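Endoglucanase (Ganoderma lucidum, PDB 5D8Z) probably hydrolyses internal beta-1,4-glucosidic bonds of cellulose and related glucans, as a glycoside hydrolase of family 5. Local coordinates at residues 117-122 with 141-146; 159-164 with 176-181; 194-199 with 273-278. All blocks are in the same frame, centred on the assembly; numbering follows the deposited sequence.

Contact 1: 117-122 with 141-146; sequences VDVHNY and AALWSS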
# COMPACT_ATOMS: atom_id res chain seq x y z
N VAL A 117 5.59 2.79 3.62
CA VAL A 117 6.64 2.88 2.63
C VAL A 117 6.48 1.64 1.75
O VAL A 117 6.94 0.56 2.10
CB VAL A 117 8.02 2.90 3.29
CG1 VAL A 117 9.12 2.68 2.26
CG2 VAL A 117 8.27 4.21 4.02
N ASP A 118 5.82 1.82 0.61
CA ASP A 118 5.40 0.74 -0.30
C ASP A 118 6.32 0.59 -1.50
O ASP A 118 6.34 1.48 -2.37
CB ASP A 118 3.99 1.08 -0.85
CG ASP A 118 3.56 0.17 -2.02
OD1 ASP A 118 3.65 -1.09 -1.90
OD2 ASP A 118 3.11 0.74 -3.05
N VAL A 119 7.06 -0.51 -1.57
CA VAL A 119 7.90 -0.78 -2.75
C VAL A 119 6.99 -1.33 -3.83
O VAL A 119 6.49 -2.45 -3.74
CB VAL A 119 9.06 -1.76 -2.49
CG1 VAL A 119 9.80 -2.03 -3.77
CG2 VAL A 119 10.03 -1.24 -1.46
N HIS A 120 6.81 -0.55 -4.89
CA HIS A 120 5.75 -0.76 -5.87
C HIS A 120 6.20 -1.56 -7.08
O HIS A 120 6.08 -1.11 -8.20
CB HIS A 120 5.24 0.59 -6.33
CG HIS A 120 3.79 0.59 -6.66
ND1 HIS A 120 2.81 0.74 -5.70
CD2 HIS A 120 3.15 0.48 -7.84
CE1 HIS A 120 1.62 0.71 -6.28
NE2 HIS A 120 1.80 0.55 -7.58
N ASN A 121 6.66 -2.77 -6.86
CA ASN A 121 7.27 -3.56 -7.92
C ASN A 121 6.62 -4.84 -8.40
O ASN A 121 7.19 -5.47 -9.29
CB ASN A 121 8.69 -3.87 -7.53
CG ASN A 121 9.63 -2.85 -8.06
OD1 ASN A 121 10.33 -3.09 -9.02
ND2 ASN A 121 9.59 -1.68 -7.47
N TYR A 122 5.46 -5.24 -7.87
CA TYR A 122 4.75 -6.43 -8.39
C TYR A 122 5.63 -7.68 -8.28
O TYR A 122 5.62 -8.55 -9.13
CB TYR A 122 4.33 -6.20 -9.84
CG TYR A 122 3.57 -4.92 -10.00
CD1 TYR A 122 4.24 -3.71 -10.24
CD2 TYR A 122 2.17 -4.88 -9.86
CE1 TYR A 122 3.53 -2.51 -10.37
CE2 TYR A 122 1.46 -3.70 -10.02
CZ TYR A 122 2.15 -2.53 -10.27
OH TYR A 122 1.44 -1.36 -10.40
N ALA A 141 16.44 -8.55 0.31
CA ALA A 141 16.57 -8.38 1.74
C ALA A 141 17.45 -7.19 2.05
O ALA A 141 17.13 -6.35 2.88
CB ALA A 141 17.17 -9.63 2.32
N ALA A 142 18.56 -7.12 1.35
CA ALA A 142 19.44 -5.97 1.41
C ALA A 142 18.65 -4.67 1.29
O ALA A 142 18.84 -3.74 2.10
CB ALA A 142 20.46 -6.04 0.29
N LEU A 143 17.77 -4.60 0.29
CA LEU A 143 16.99 -3.40 0.08
C LEU A 143 16.26 -2.99 1.32
O LEU A 143 16.34 -1.84 1.79
CB LEU A 143 15.97 -3.60 -1.04
CG LEU A 143 15.09 -2.36 -1.24
CD1 LEU A 143 15.95 -1.19 -1.71
CD2 LEU A 143 13.95 -2.66 -2.21
N TRP A 144 15.53 -3.94 1.87
CA TRP A 144 14.78 -3.66 3.06
C TRP A 144 15.64 -3.37 4.29
O TRP A 144 15.22 -2.63 5.15
CB TRP A 144 13.80 -4.78 3.32
CG TRP A 144 12.65 -4.64 2.49
CD1 TRP A 144 12.31 -5.42 1.43
CD2 TRP A 144 11.67 -3.60 2.58
NE1 TRP A 144 11.13 -4.96 0.88
CE2 TRP A 144 10.74 -3.83 1.56
CE3 TRP A 144 11.49 -2.52 3.44
CZ2 TRP A 144 9.63 -3.01 1.39
CZ3 TRP A 144 10.40 -1.71 3.26
CH2 TRP A 144 9.48 -1.96 2.25
N SER A 145 16.83 -3.93 4.38
CA SER A 145 17.67 -3.59 5.50
C SER A 145 17.90 -2.09 5.43
O SER A 145 17.71 -1.38 6.42
CB SER A 145 18.99 -4.35 5.43
OG SER A 145 19.74 -4.18 6.63
N SER A 146 18.29 -1.60 4.26
CA SER A 146 18.63 -0.20 4.14
C SER A 146 17.45 0.70 4.41
O SER A 146 17.60 1.72 5.10
CB SER A 146 19.11 0.11 2.74
OG SER A 146 20.13 -0.79 2.37
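The indole of Trp144 meets strand 114-119 in two ways. Near the plane of the ring, at the edge, lies the carbonyl oxygen of Val117, 3.6 Å from Trp144 CH2. Obliquely to the ring comes Val119, whose CG2 approaches Trp144 CZ2 to 3.4 Å. The two side chains reach out from opposite directions, and the indole arrives because CG lies beside the backbone N, anti to the carbonyl carbon (chi1 -79°), which swings the six-membered ring off the helix toward the strand. The same ring packs edge-to-face with Phe140, and helix 171-187 touches it through Ala181 and Ile185, while NE1 makes a weak hydrogen bond to the carbonyl oxygen of Val161. A large flat residue suits this spot, since it can touch two neighbouring strands, 114-119 and 157-160, and helix 171-187 as well.

This is a strand and the helix that follows it in a (beta/alpha)8, or TIM, barrel. The axes of 117-119 and 141-146 run nearly antiparallel, at 162°, and approach to 11.7 Å. Val117 and Val119 point outward to the helix, and their branched chains fit both extended backbone and apolar surroundings. Leu143 adds its CD2, 4.2 Å from Val119 CG2, and on its other contacts meets Trp81 and Ile84 of helix 81-85.

Between the valines, Asp118 points the other way, to the barrel interior. Its OD2 accepts a hydrogen bond from His120 ND1 at 2.7 Å, on the syn side and nearly straight (169°); OD2 lies at the edge of the imidazole, almost in the plane of the ring. This bond limits rotation of the imidazole, and OD1 forms a salt bridge with Arg76, an arrangement that would probably stabilise the buried aspartate as a carboxylate.

Contact 2: 159-164 with 176-181; sequences FGVMNE and DSVQAA. With BGC (beta-D-glucopyranose), chain C.
Val161 lays its CG1 methyl against the helix 171-187, touching Ala181 CB at 4.2 Å and Val178 CG1 at 4.4 Å. The motif is a beta-alpha-beta crossover of the TIM barrel, running from strand 157-160 through this helix to strand 194-198, and the contact lies just past the end of its first strand. CG1 stands anti to the backbone N (chi1 170°), which carries it to the helix. A short alanine and a branched valine, one turn apart, let the chain come close and still give Val161 an apolar surface; Phe140 and Ile195 also touch this side chain.

Three residues on, the chain serves a different purpose. Glu164, probably one of the two conserved glutamates of family 5, extends its chain beyond CG to the bound glucose. His235 ND1 is hydrogen-bonded to OE2 and so helps to set the orientation of the carboxylate. With only an alanine here, the glucose hydroxyl and His235 would probably be left without their carboxylate partner and the imidazole held less firmly. In the bound state, the sugar's O4 donates to Glu164 OE1 at 3.1 Å.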
# COMPACT_ATOMS: atom_id res chain seq x y z
N PHE A 159 6.09 -0.79 7.03
CA PHE A 159 6.84 -1.22 5.87
C PHE A 159 5.99 -2.12 5.00
O PHE A 159 5.59 -3.20 5.43
CB PHE A 159 8.08 -1.98 6.28
CG PHE A 159 8.94 -1.25 7.23
CD1 PHE A 159 9.97 -0.48 6.77
CD2 PHE A 159 8.79 -1.42 8.59
CE1 PHE A 159 10.82 0.18 7.65
CE2 PHE A 159 9.64 -0.79 9.49
CZ PHE A 159 10.66 0.02 9.02
N GLY A 160 5.72 -1.67 3.78
CA GLY A 160 4.96 -2.47 2.83
C GLY A 160 5.90 -3.23 1.91
O GLY A 160 6.41 -2.67 0.91
N VAL A 161 6.10 -4.51 2.23
CA VAL A 161 7.15 -5.32 1.64
C VAL A 161 7.09 -5.28 0.13
O VAL A 161 8.09 -5.05 -0.52
CB VAL A 161 7.06 -6.79 2.12
CG1 VAL A 161 7.98 -7.68 1.32
CG2 VAL A 161 7.43 -6.90 3.59
N MET A 162 5.92 -5.51 -0.44
CA MET A 162 5.82 -5.52 -1.87
C MET A 162 4.42 -5.32 -2.36
O MET A 162 3.49 -5.95 -1.87
CB MET A 162 6.31 -6.85 -2.41
CG MET A 162 6.17 -7.00 -3.92
SD MET A 162 7.11 -5.80 -4.89
CE MET A 162 8.75 -6.07 -4.25
N ASN A 163 4.28 -4.49 -3.38
CA ASN A 163 2.99 -4.17 -3.92
C ASN A 163 2.54 -5.16 -4.95
O ASN A 163 3.24 -5.43 -5.90
CB ASN A 163 3.05 -2.83 -4.60
CG ASN A 163 1.73 -2.46 -5.19
OD1 ASN A 163 0.80 -2.16 -4.46
ND2 ASN A 163 1.64 -2.49 -6.50
N GLU A 164 1.33 -5.68 -4.77
CA GLU A 164 0.63 -6.52 -5.75
C GLU A 164 1.39 -7.62 -6.50
O GLU A 164 1.40 -7.64 -7.73
CB GLU A 164 -0.13 -5.64 -6.73
CG GLU A 164 -1.36 -5.03 -6.11
CD GLU A 164 -2.24 -4.29 -7.10
OE1 GLU A 164 -1.80 -4.10 -8.25
OE2 GLU A 164 -3.38 -3.88 -6.72
N ASP A 176 8.90 -17.25 1.47
CA ASP A 176 10.35 -17.25 1.84
C ASP A 176 11.06 -15.94 1.55
O ASP A 176 11.83 -15.45 2.37
CB ASP A 176 11.10 -18.41 1.17
CG ASP A 176 10.70 -19.78 1.74
OD1 ASP A 176 10.54 -19.88 2.99
OD2 ASP A 176 10.54 -20.75 0.96
N SER A 177 10.79 -15.35 0.40
CA SER A 177 11.32 -14.04 0.06
C SER A 177 10.87 -12.99 1.07
O SER A 177 11.64 -12.12 1.45
CB SER A 177 10.87 -13.64 -1.33
OG SER A 177 11.23 -14.64 -2.29
N VAL A 178 9.63 -13.10 1.52
CA VAL A 178 9.05 -12.14 2.43
C VAL A 178 9.65 -12.33 3.82
O VAL A 178 9.84 -11.36 4.56
CB VAL A 178 7.53 -12.31 2.51
CG1 VAL A 178 6.97 -11.36 3.55
CG2 VAL A 178 6.89 -12.09 1.13
N GLN A 179 9.94 -13.58 4.17
CA GLN A 179 10.62 -13.85 5.41
C GLN A 179 11.94 -13.12 5.38
O GLN A 179 12.36 -12.43 6.31
CB GLN A 179 10.84 -15.35 5.54
CG GLN A 179 11.54 -15.77 6.83
CD GLN A 179 10.76 -15.36 8.05
OE1 GLN A 179 9.68 -15.85 8.27
NE2 GLN A 179 11.27 -14.41 8.80
N ALA A 180 12.62 -13.27 4.27
CA ALA A 180 13.93 -12.68 4.20
C ALA A 180 13.86 -11.18 4.47
O ALA A 180 14.72 -10.63 5.19
CB ALA A 180 14.55 -12.97 2.85
N ALA A 181 12.87 -10.51 3.89
CA ALA A 181 12.71 -9.06 4.11
C ALA A 181 12.40 -8.76 5.58
O ALA A 181 13.04 -7.90 6.20
CB ALA A 181 11.61 -8.50 3.23
C2 BGC C . -4.38 -3.73 -12.91
C3 BGC C . -3.79 -2.76 -11.86
C4 BGC C . -4.48 -2.88 -10.51
C5 BGC C . -4.61 -4.36 -10.09
C6 BGC C . -5.52 -4.51 -8.87
C1 BGC C . -4.66 -5.17 -12.42
O2 BGC C . -3.47 -3.77 -14.01
O3 BGC C . -3.93 -1.38 -12.23
O4 BGC C . -3.74 -2.02 -9.60
O5 BGC C . -5.21 -5.19 -11.10
O6 BGC C . -6.70 -5.26 -9.17

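Contact 3: 194-199 with 273-278; sequences IILLPG and FNTETG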
# COMPACT_ATOMS: atom_id res chain seq x y z
N ILE A 194 4.74 -2.29 12.15
CA ILE A 194 3.95 -3.22 11.37
C ILE A 194 4.76 -3.51 10.11
O ILE A 194 5.50 -2.65 9.62
CB ILE A 194 2.63 -2.57 10.88
CG1 ILE A 194 1.84 -1.97 12.05
CG2 ILE A 194 1.82 -3.54 10.07
CD1 ILE A 194 0.34 -1.81 11.79
N ILE A 195 4.60 -4.72 9.60
CA ILE A 195 5.08 -5.07 8.30
C ILE A 195 3.92 -5.76 7.59
O ILE A 195 3.23 -6.62 8.17
CB ILE A 195 6.25 -6.01 8.40
CG1 ILE A 195 7.45 -5.32 9.05
CG2 ILE A 195 6.61 -6.48 7.02
CD1 ILE A 195 8.54 -6.30 9.48
N LEU A 196 3.67 -5.35 6.35
CA LEU A 196 2.53 -5.80 5.58
C LEU A 196 3.03 -6.96 4.74
O LEU A 196 4.15 -6.90 4.22
CB LEU A 196 1.95 -4.68 4.70
CG LEU A 196 1.49 -3.48 5.54
CD1 LEU A 196 1.37 -2.18 4.77
CD2 LEU A 196 0.19 -3.78 6.24
N LEU A 197 2.23 -8.02 4.63
CA LEU A 197 2.67 -9.18 3.92
C LEU A 197 1.71 -9.44 2.79
O LEU A 197 0.54 -9.76 3.03
CB LEU A 197 2.73 -10.41 4.82
CG LEU A 197 3.11 -10.24 6.28
CD1 LEU A 197 3.20 -11.65 6.87
CD2 LEU A 197 4.41 -9.49 6.47
N PRO A 198 2.21 -9.36 1.55
CA PRO A 198 1.43 -9.49 0.35
C PRO A 198 1.53 -10.88 -0.22
O PRO A 198 2.57 -11.52 -0.11
CB PRO A 198 2.16 -8.55 -0.58
CG PRO A 198 3.61 -8.77 -0.22
CD PRO A 198 3.62 -9.12 1.24
N GLY A 199 0.43 -11.35 -0.81
CA GLY A 199 0.40 -12.56 -1.58
C GLY A 199 -0.03 -12.37 -3.03
O GLY A 199 0.07 -11.31 -3.59
N PHE A 273 -4.94 -5.81 6.35
CA PHE A 273 -4.94 -4.36 6.11
C PHE A 273 -5.17 -4.14 4.61
O PHE A 273 -4.39 -4.59 3.78
CB PHE A 273 -3.57 -3.81 6.49
CG PHE A 273 -3.51 -2.31 6.66
CD1 PHE A 273 -2.53 -1.76 7.47
CD2 PHE A 273 -4.40 -1.45 6.01
CE1 PHE A 273 -2.44 -0.38 7.64
CE2 PHE A 273 -4.30 -0.07 6.18
CZ PHE A 273 -3.32 0.46 6.99
N ASN A 274 -6.23 -3.43 4.29
CA ASN A 274 -6.58 -3.18 2.92
C ASN A 274 -5.91 -1.93 2.37
O ASN A 274 -6.45 -0.83 2.51
CB ASN A 274 -8.08 -3.03 2.78
CG ASN A 274 -8.48 -2.85 1.36
OD1 ASN A 274 -7.70 -3.18 0.46
ND2 ASN A 274 -9.66 -2.32 1.14
N THR A 275 -4.76 -2.10 1.74
CA THR A 275 -3.93 -0.96 1.37
C THR A 275 -4.25 -0.35 0.01
O THR A 275 -3.66 0.64 -0.38
CB THR A 275 -2.45 -1.37 1.41
OG1 THR A 275 -2.31 -2.67 0.81
CG2 THR A 275 -1.97 -1.41 2.83
N GLU A 276 -5.17 -0.93 -0.73
CA GLU A 276 -5.60 -0.35 -1.98
C GLU A 276 -7.08 -0.68 -2.22
O GLU A 276 -7.48 -1.85 -2.20
CB GLU A 276 -4.75 -0.88 -3.15
CG GLU A 276 -3.76 0.12 -3.72
CD GLU A 276 -2.99 -0.41 -4.93
OE1 GLU A 276 -3.63 -0.84 -5.93
OE2 GLU A 276 -1.73 -0.39 -4.91
N THR A 277 -7.87 0.36 -2.43
CA THR A 277 -9.26 0.22 -2.90
C THR A 277 -9.76 1.56 -3.41
O THR A 277 -9.23 2.61 -3.06
CB THR A 277 -10.25 -0.30 -1.79
OG1 THR A 277 -11.54 -0.58 -2.38
CG2 THR A 277 -10.42 0.71 -0.66
N GLY A 278 -10.80 1.51 -4.22
CA GLY A 278 -11.52 2.70 -4.60
C GLY A 278 -12.51 2.52 -5.74
O GLY A 278 -12.77 1.40 -6.23
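Apolar packing inside the barrel joins strand 194-198 to strand 272-277, two strands that are not neighbours in the sheet, since 230-235 runs between them. Leu196 carries the contact. Its CD2 sets against the aromatic residue opposite, 3.6 Å from Phe273 CD1, with the two side chains crossing obliquely. The other branch turns to the threonine, so that Leu196 CD1 and Thr275 CG2 meet tip to tip at 3.9 Å. A forked leucine suits its place, as each methyl has its own partner. Phe273 and Thr275, two residues apart, put their side chains on the same side, and Thr275 CG2 lies 4.0 Å above one face of the Phe273 ring, offset toward its rim.

Threonine is fitting because it has two characters. With chi1 at 43°, OG1 sits between the backbone N and the carbonyl carbon and makes a weak hydrogen bond to His235 NE2, while the methyl is left for the hydrocarbon partners. Next in the chain, Glu276 lines the glycan pocket, salt-bridged to Arg76 and hydrogen-bonded to Tyr237. The chemistry implies a boundary: undirected contact among Leu196, Phe273 and the threonine methyl gives way to a weak hydrogen bond at OG1 and a salt bridge at Glu276.

How the contacts relate
The three contacts follow one another along the chain, and all belong to the same eight-stranded parallel barrel. Contacts 1 and 2, with centres about 7 Å apart, tie neighbouring strands 114-119 and 157-160 to outer helices; contact 3, about 11 Å from contact 2 and 14 Å from contact 1, lies in the interior. Probable backbone hydrogen bonds connect them, Val119 O with Asn163 N just past the strand and Phe159 O with Leu196 N. At the C-terminal ends of the fourth and seventh strands, contacts 2 and 3 supply Glu164 and Glu276 to the sugar pocket, consistent with the paired-glutamate plan of family 5, and His120 of contact 1 packs beside Glu276.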